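Local structure of proline dehydrogenase (3HAZ) at residues M3-P7 and A329-H334; E110-A115 and D770-L774; R246-S251 and V829-V833. The protein probably oxidises L-proline to L-glutamate in two steps, pairing an FAD-dependent proline dehydrogenase with an NAD-dependent L-glutamate gamma-semialdehyde dehydrogenase in one chain. All blocks are in the same frame, centred on the assembly; numbering follows the deposited sequence.

Contact 1: residues M3-P7 and A329-H334; sequences MPNIP and ALARAH
Residues 4-7 form an extended arm near the N terminus, after a poorly ordered Met3; phi lies between -59° and -66° and psi between 126° and 165°, close to polyproline II. The arm runs against the last turn of helix 320-333, one of the outer helices of the proline dehydrogenase TIM barrel. Residues 329-333 are helical, and Ala333 N bonds to Ala329 O at 2.9 Å. His334 is the first residue to leave helical angles. The arm runs back along the helix: CA of Pro4 lies 4.7 Å from CA of Ala333, and CA of Pro7 lies 6.2 Å from CA of Ala329. The surface contact is packing plus one bridging water. Pro4 CG lies 4.0 Å from Arg332 CB and also sits at the edge of the Arg332 guanidinium; Arg332 NH2 forms a salt bridge with Asp328. Ala333 CB fits under the arm, 3.4 Å from Pro4 O and 4.2 Å from Ile6 CG1. Pro7 CG meets Ala329 CB at 4.0 Å and Leu330 CD1 at 3.6 Å. Ile6, with chi1 m and chi2 t, brings CD1 to 3.5 Å from His334 CE1. The water donates to Asn5 O at 2.9 Å and to Ala329 O at 2.8 Å.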
# COMPACT_ATOMS: atom_id res chain seq x y z
N MET A 3 -45.79 13.02 50.20
CA MET A 3 -46.82 13.99 49.81
C MET A 3 -46.74 14.44 48.34
O MET A 3 -47.76 14.80 47.75
CB MET A 3 -46.81 15.20 50.76
CG MET A 3 -48.09 16.02 50.73
SD MET A 3 -48.19 17.22 52.07
CE MET A 3 -46.71 18.20 51.76
N PRO A 4 -45.52 14.45 47.75
CA PRO A 4 -45.42 14.73 46.31
C PRO A 4 -46.08 13.64 45.47
O PRO A 4 -46.35 12.55 45.98
CB PRO A 4 -43.91 14.74 46.06
CG PRO A 4 -43.30 15.00 47.39
CD PRO A 4 -44.20 14.35 48.39
N ASN A 5 -46.32 13.94 44.20
CA ASN A 5 -47.00 13.00 43.31
C ASN A 5 -46.19 11.73 43.05
O ASN A 5 -44.98 11.79 42.85
CB ASN A 5 -47.30 13.67 41.96
CG ASN A 5 -47.98 15.02 42.12
OD1 ASN A 5 -48.60 15.31 43.14
ND2 ASN A 5 -47.86 15.86 41.09
N ILE A 6 -46.87 10.59 43.05
CA ILE A 6 -46.26 9.36 42.56
C ILE A 6 -45.85 9.59 41.11
O ILE A 6 -46.67 10.00 40.30
CB ILE A 6 -47.24 8.17 42.63
CG1 ILE A 6 -47.56 7.82 44.09
CG2 ILE A 6 -46.67 6.96 41.90
CD1 ILE A 6 -48.64 6.76 44.25
N PRO A 7 -44.57 9.34 40.79
CA PRO A 7 -44.06 9.54 39.42
C PRO A 7 -44.79 8.68 38.39
O PRO A 7 -45.25 7.58 38.72
CB PRO A 7 -42.60 9.10 39.53
CG PRO A 7 -42.57 8.22 40.77
CD PRO A 7 -43.49 8.92 41.70
N ALA A 329 -38.09 10.31 43.40
CA ALA A 329 -39.48 10.76 43.41
C ALA A 329 -40.37 9.72 44.07
O ALA A 329 -41.31 10.05 44.79
CB ALA A 329 -39.94 11.04 42.00
N LEU A 330 -40.07 8.46 43.81
CA LEU A 330 -40.78 7.34 44.41
C LEU A 330 -40.63 7.43 45.93
O LEU A 330 -41.61 7.31 46.68
CB LEU A 330 -40.17 6.04 43.90
CG LEU A 330 -41.07 4.84 43.58
CD1 LEU A 330 -42.34 5.28 42.89
CD2 LEU A 330 -40.29 3.86 42.72
N ALA A 331 -39.40 7.66 46.38
CA ALA A 331 -39.12 7.74 47.81
C ALA A 331 -39.85 8.90 48.47
O ALA A 331 -40.45 8.74 49.54
CB ALA A 331 -37.61 7.84 48.04
N ARG A 332 -39.83 10.07 47.84
CA ARG A 332 -40.50 11.24 48.40
C ARG A 332 -42.01 11.05 48.40
O ARG A 332 -42.68 11.41 49.37
CB ARG A 332 -40.13 12.51 47.63
CG ARG A 332 -38.64 12.80 47.55
CD ARG A 332 -38.37 14.21 47.02
NE ARG A 332 -39.38 14.64 46.05
CZ ARG A 332 -39.25 14.55 44.73
NH1 ARG A 332 -40.24 14.96 43.94
NH2 ARG A 332 -38.15 14.04 44.20
N ALA A 333 -42.54 10.48 47.33
CA ALA A 333 -43.98 10.33 47.18
C ALA A 333 -44.58 9.41 48.23
O ALA A 333 -45.71 9.61 48.68
CB ALA A 333 -44.32 9.84 45.77
N HIS A 334 -43.83 8.39 48.62
CA HIS A 334 -44.32 7.46 49.63
C HIS A 334 -43.68 7.73 51.00
O HIS A 334 -43.89 6.99 51.95
CB HIS A 334 -44.10 6.00 49.19
CG HIS A 334 -44.82 5.64 47.93
ND1 HIS A 334 -46.19 5.57 47.84
CD2 HIS A 334 -44.35 5.33 46.69
CE1 HIS A 334 -46.54 5.23 46.61
NE2 HIS A 334 -45.44 5.08 45.90
O HOH W 1 -42.56 12.47 44.25

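Contact 2: residues E110-A115 and D770-L774; sequences ETKSTA and DATAL
The last turn and a half of helix 106-115 packs on a type I beta turn, Asp770 to Ala773, closed by Ala773 N to Asp770 O at 3.1 Å. Glu110 extends its side chain (chi1 and chi2 t), and its CG lies 4.0 Å from Thr772 CG2; its carboxylate bonds to Thr141 and forms a salt bridge with Arg923. Thr111, chi1 m, sets CG2 3.5 Å from Ala771 CB, while its OG1 bonds back to Ile107 O. Thr114 points toward the turn, its CA 5.5 Å from Thr772 CA. Its m rotamer lets OG1 bond to Glu110 O at 2.7 Å and leaves CG2 3.4 Å from Ala771 O and 3.7 Å from Thr772 CA. Ala115 has its CA 5.3 Å from Ala771 CA, and the CB atoms of these two alanines touch at 3.9 Å. Asp770 OD1 accepts from Thr772 N at 2.9 Å, an Asx turn, and also from Thr772 OG1 at 2.7 Å. The buried contact joins the helical region that carries helices 71-85 and 106-115 to the aldehyde dehydrogenase section. The turn links strand 765-769 to helix 775-787, and helix 804-819 reaches Ala115 and Ala771, while helix 71-85 packs on Ser113 and Thr114.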
# COMPACT_ATOMS: atom_id res chain seq x y z
N GLU A 110 -16.25 -34.56 32.58
CA GLU A 110 -16.91 -33.29 32.32
C GLU A 110 -18.43 -33.46 32.31
O GLU A 110 -19.16 -32.64 32.86
CB GLU A 110 -16.45 -32.71 30.97
CG GLU A 110 -17.04 -31.33 30.68
CD GLU A 110 -16.45 -30.65 29.45
OE1 GLU A 110 -15.73 -31.32 28.67
OE2 GLU A 110 -16.72 -29.45 29.25
N THR A 111 -18.90 -34.52 31.68
CA THR A 111 -20.34 -34.79 31.60
C THR A 111 -20.95 -35.10 32.96
O THR A 111 -21.96 -34.51 33.35
CB THR A 111 -20.65 -35.92 30.59
OG1 THR A 111 -20.14 -35.54 29.30
CG2 THR A 111 -22.15 -36.16 30.47
N LYS A 112 -20.33 -36.02 33.69
CA LYS A 112 -20.83 -36.41 35.01
C LYS A 112 -20.83 -35.25 36.00
O LYS A 112 -21.82 -35.03 36.71
CB LYS A 112 -20.04 -37.61 35.59
CG LYS A 112 -20.38 -38.95 34.95
CD LYS A 112 -21.86 -39.29 35.12
CE LYS A 112 -22.19 -40.66 34.56
NZ LYS A 112 -23.55 -41.12 34.95
N SER A 113 -19.72 -34.52 36.07
CA SER A 113 -19.63 -33.41 37.03
C SER A 113 -20.67 -32.33 36.75
O SER A 113 -21.20 -31.73 37.68
CB SER A 113 -18.23 -32.79 37.03
OG SER A 113 -17.87 -32.32 35.74
N THR A 114 -20.98 -32.10 35.47
CA THR A 114 -21.99 -31.11 35.12
C THR A 114 -23.42 -31.62 35.41
O THR A 114 -24.26 -30.88 35.93
CB THR A 114 -21.88 -30.64 33.65
OG1 THR A 114 -20.51 -30.34 33.33
CG2 THR A 114 -22.73 -29.40 33.42
N ALA A 115 -23.68 -32.89 35.08
CA ALA A 115 -24.97 -33.53 35.39
C ALA A 115 -25.23 -33.52 36.89
O ALA A 115 -26.38 -33.40 37.34
CB ALA A 115 -25.00 -34.97 34.87
N ASP A 770 -26.62 -32.67 25.39
CA ASP A 770 -25.92 -33.54 26.34
C ASP A 770 -25.92 -32.93 27.74
O ASP A 770 -26.46 -31.84 27.94
CB ASP A 770 -24.50 -33.90 25.87
CG ASP A 770 -23.54 -32.72 25.88
OD1 ASP A 770 -23.73 -31.75 26.65
OD2 ASP A 770 -22.56 -32.77 25.11
N ALA A 771 -25.32 -33.63 28.70
CA ALA A 771 -25.42 -33.24 30.10
C ALA A 771 -24.54 -32.05 30.49
O ALA A 771 -24.61 -31.58 31.63
CB ALA A 771 -25.14 -34.43 31.03
N THR A 772 -23.72 -31.56 29.57
CA THR A 772 -22.98 -30.33 29.81
C THR A 772 -23.78 -29.09 29.40
O THR A 772 -23.35 -27.97 29.62
CB THR A 772 -21.62 -30.28 29.07
OG1 THR A 772 -21.84 -30.14 27.66
CG2 THR A 772 -20.81 -31.54 29.36
N ALA A 773 -24.94 -29.30 28.78
CA ALA A 773 -25.76 -28.17 28.37
C ALA A 773 -26.47 -27.59 29.59
O ALA A 773 -26.86 -28.32 30.49
CB ALA A 773 -26.77 -28.59 27.32
N LEU A 774 -26.63 -26.27 29.61
CA LEU A 774 -27.40 -25.61 30.67
C LEU A 774 -28.89 -25.88 30.47
O LEU A 774 -29.48 -25.41 29.49
CB LEU A 774 -27.12 -24.11 30.66
CG LEU A 774 -27.77 -23.28 31.77
CD1 LEU A 774 -27.30 -23.77 33.13
CD2 LEU A 774 -27.45 -21.81 31.58

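Contact 3: residues R246-S251 and V829-V833; sequences RFEAIS and VATHV
A histidine-carboxylate hydrogen bond ties the proline dehydrogenase section to the aldehyde dehydrogenase section, away from both cofactor sites. His832 NE2 donates to Glu248 OE2 at 2.8 Å, with the oxygen near the ring plane. Glu248 is held by its own segment: a two-pronged salt bridge, Arg246 NE to Glu248 OE2 at 3.0 Å and Arg246 NH2 to Glu248 OE1 at 2.8 Å, and a hydrogen bond from Ser251 OG to Glu248 OE2 at 2.7 Å. His832 NE2 also lies over one face of the Arg246 guanidinium, 3.2 Å from Arg246 NH2, but makes no hydrogen bond to it. Residues 246-251 lead into helix 252-272 of the TIM-barrel section through a 3-10 turn at 249-250. There Ile250 CA comes 5.1 Å from Ala830 CA. Ile250, chi1 p, puts CG2 3.6 Å from Val829 CG2, and Ala830 CA makes a CA-H...O contact with Ile250 O at 3.4 Å. A water donates to Ser251 OG at 2.7 Å and to Ala830 O at 2.8 Å.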
# COMPACT_ATOMS: atom_id res chain seq x y z
N ARG A 246 -42.68 -15.63 33.13
CA ARG A 246 -42.68 -14.82 31.91
C ARG A 246 -42.50 -13.36 32.30
O ARG A 246 -43.40 -12.55 32.10
CB ARG A 246 -43.99 -14.96 31.11
CG ARG A 246 -44.31 -16.35 30.56
CD ARG A 246 -43.27 -16.90 29.59
NE ARG A 246 -42.93 -16.00 28.49
CZ ARG A 246 -42.30 -16.38 27.37
NH1 ARG A 246 -41.99 -17.65 27.18
NH2 ARG A 246 -42.01 -15.49 26.43
N PHE A 247 -41.33 -13.04 32.87
CA PHE A 247 -41.01 -11.68 33.25
C PHE A 247 -40.54 -10.90 32.03
O PHE A 247 -39.36 -10.90 31.68
CB PHE A 247 -39.94 -11.65 34.36
CG PHE A 247 -39.65 -10.27 34.89
CD1 PHE A 247 -38.39 -9.73 34.79
CD2 PHE A 247 -40.66 -9.52 35.48
CE1 PHE A 247 -38.12 -8.46 35.26
CE2 PHE A 247 -40.40 -8.25 35.96
CZ PHE A 247 -39.14 -7.72 35.85
N GLU A 248 -41.49 -10.24 31.37
CA GLU A 248 -41.26 -9.63 30.07
C GLU A 248 -42.33 -8.58 29.79
O GLU A 248 -43.47 -8.71 30.25
CB GLU A 248 -41.31 -10.69 28.97
CG GLU A 248 -42.71 -11.28 28.77
CD GLU A 248 -42.74 -12.54 27.93
OE1 GLU A 248 -41.72 -12.85 27.27
OE2 GLU A 248 -43.78 -13.23 27.93
N ALA A 249 -41.96 -7.56 29.03
CA ALA A 249 -42.88 -6.47 28.69
C ALA A 249 -44.24 -6.92 28.15
O ALA A 249 -45.28 -6.40 28.57
CB ALA A 249 -42.21 -5.52 27.71
N ILE A 250 -44.26 -7.87 27.21
CA ILE A 250 -45.53 -8.26 26.59
C ILE A 250 -46.46 -8.98 27.57
O ILE A 250 -47.66 -9.06 27.34
CB ILE A 250 -45.35 -9.09 25.30
CG1 ILE A 250 -44.68 -10.44 25.61
CG2 ILE A 250 -44.58 -8.30 24.24
CD1 ILE A 250 -44.66 -11.39 24.43
N SER A 251 -45.90 -9.51 28.65
CA SER A 251 -46.72 -10.13 29.68
C SER A 251 -46.92 -9.20 30.88
O SER A 251 -47.23 -9.66 31.98
CB SER A 251 -46.11 -11.46 30.13
OG SER A 251 -46.09 -12.39 29.06
N VAL A 829 -51.12 -8.52 22.38
CA VAL A 829 -49.68 -8.44 22.55
C VAL A 829 -49.14 -9.50 23.51
O VAL A 829 -47.95 -9.83 23.49
CB VAL A 829 -49.27 -7.04 23.07
CG1 VAL A 829 -49.92 -6.78 24.43
CG2 VAL A 829 -47.76 -6.91 23.15
N ALA A 830 -50.01 -10.05 24.35
CA ALA A 830 -49.60 -11.02 25.35
C ALA A 830 -49.54 -12.44 24.80
O ALA A 830 -49.07 -13.35 25.47
CB ALA A 830 -50.54 -10.96 26.55
N THR A 831 -50.03 -12.63 23.57
CA THR A 831 -50.10 -13.97 22.97
C THR A 831 -48.73 -14.47 22.54
O THR A 831 -47.95 -13.74 21.95
CB THR A 831 -51.05 -13.98 21.76
OG1 THR A 831 -52.37 -13.66 22.19
CG2 THR A 831 -51.06 -15.36 21.11
N HIS A 832 -48.46 -15.73 22.86
CA HIS A 832 -47.20 -16.37 22.49
C HIS A 832 -47.43 -17.31 21.32
O HIS A 832 -46.57 -17.46 20.45
CB HIS A 832 -46.64 -17.17 23.67
CG HIS A 832 -46.15 -16.33 24.80
ND1 HIS A 832 -46.69 -16.40 26.07
CD2 HIS A 832 -45.17 -15.39 24.86
CE1 HIS A 832 -46.06 -15.54 26.86
NE2 HIS A 832 -45.14 -14.91 26.15
N VAL A 833 -48.60 -17.95 21.31
CA VAL A 833 -48.92 -18.93 20.29
C VAL A 833 -50.26 -18.63 19.66
O VAL A 833 -51.30 -18.70 20.33
CB VAL A 833 -48.96 -20.35 20.87
CG1 VAL A 833 -49.32 -21.35 19.78
CG2 VAL A 833 -47.63 -20.70 21.53
O HOH W 2 -48.33 -13.63 28.18

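How the contacts relate
From the N terminus, the chain opens with the arm of contact 1, then reaches helix 106-115 of contact 2 and the 246-251 loop of contact 3. Contact 1 closes first, at helix 320-333, after 321 intervening residues. Contact 2 closes at 770-774 and contact 3 at 829-833. Every pair crosses and none nests. Contact 1 fastens the N-terminal arm to the barrel. Contacts 2 and 3 tie the helical region that carries helices 71-85 and 106-115 and the barrel, respectively, to the aldehyde dehydrogenase section. No two touch: centres lie about 49 Å (1 and 2), 31 Å (2 and 3) and 29 Å (1 and 3) apart.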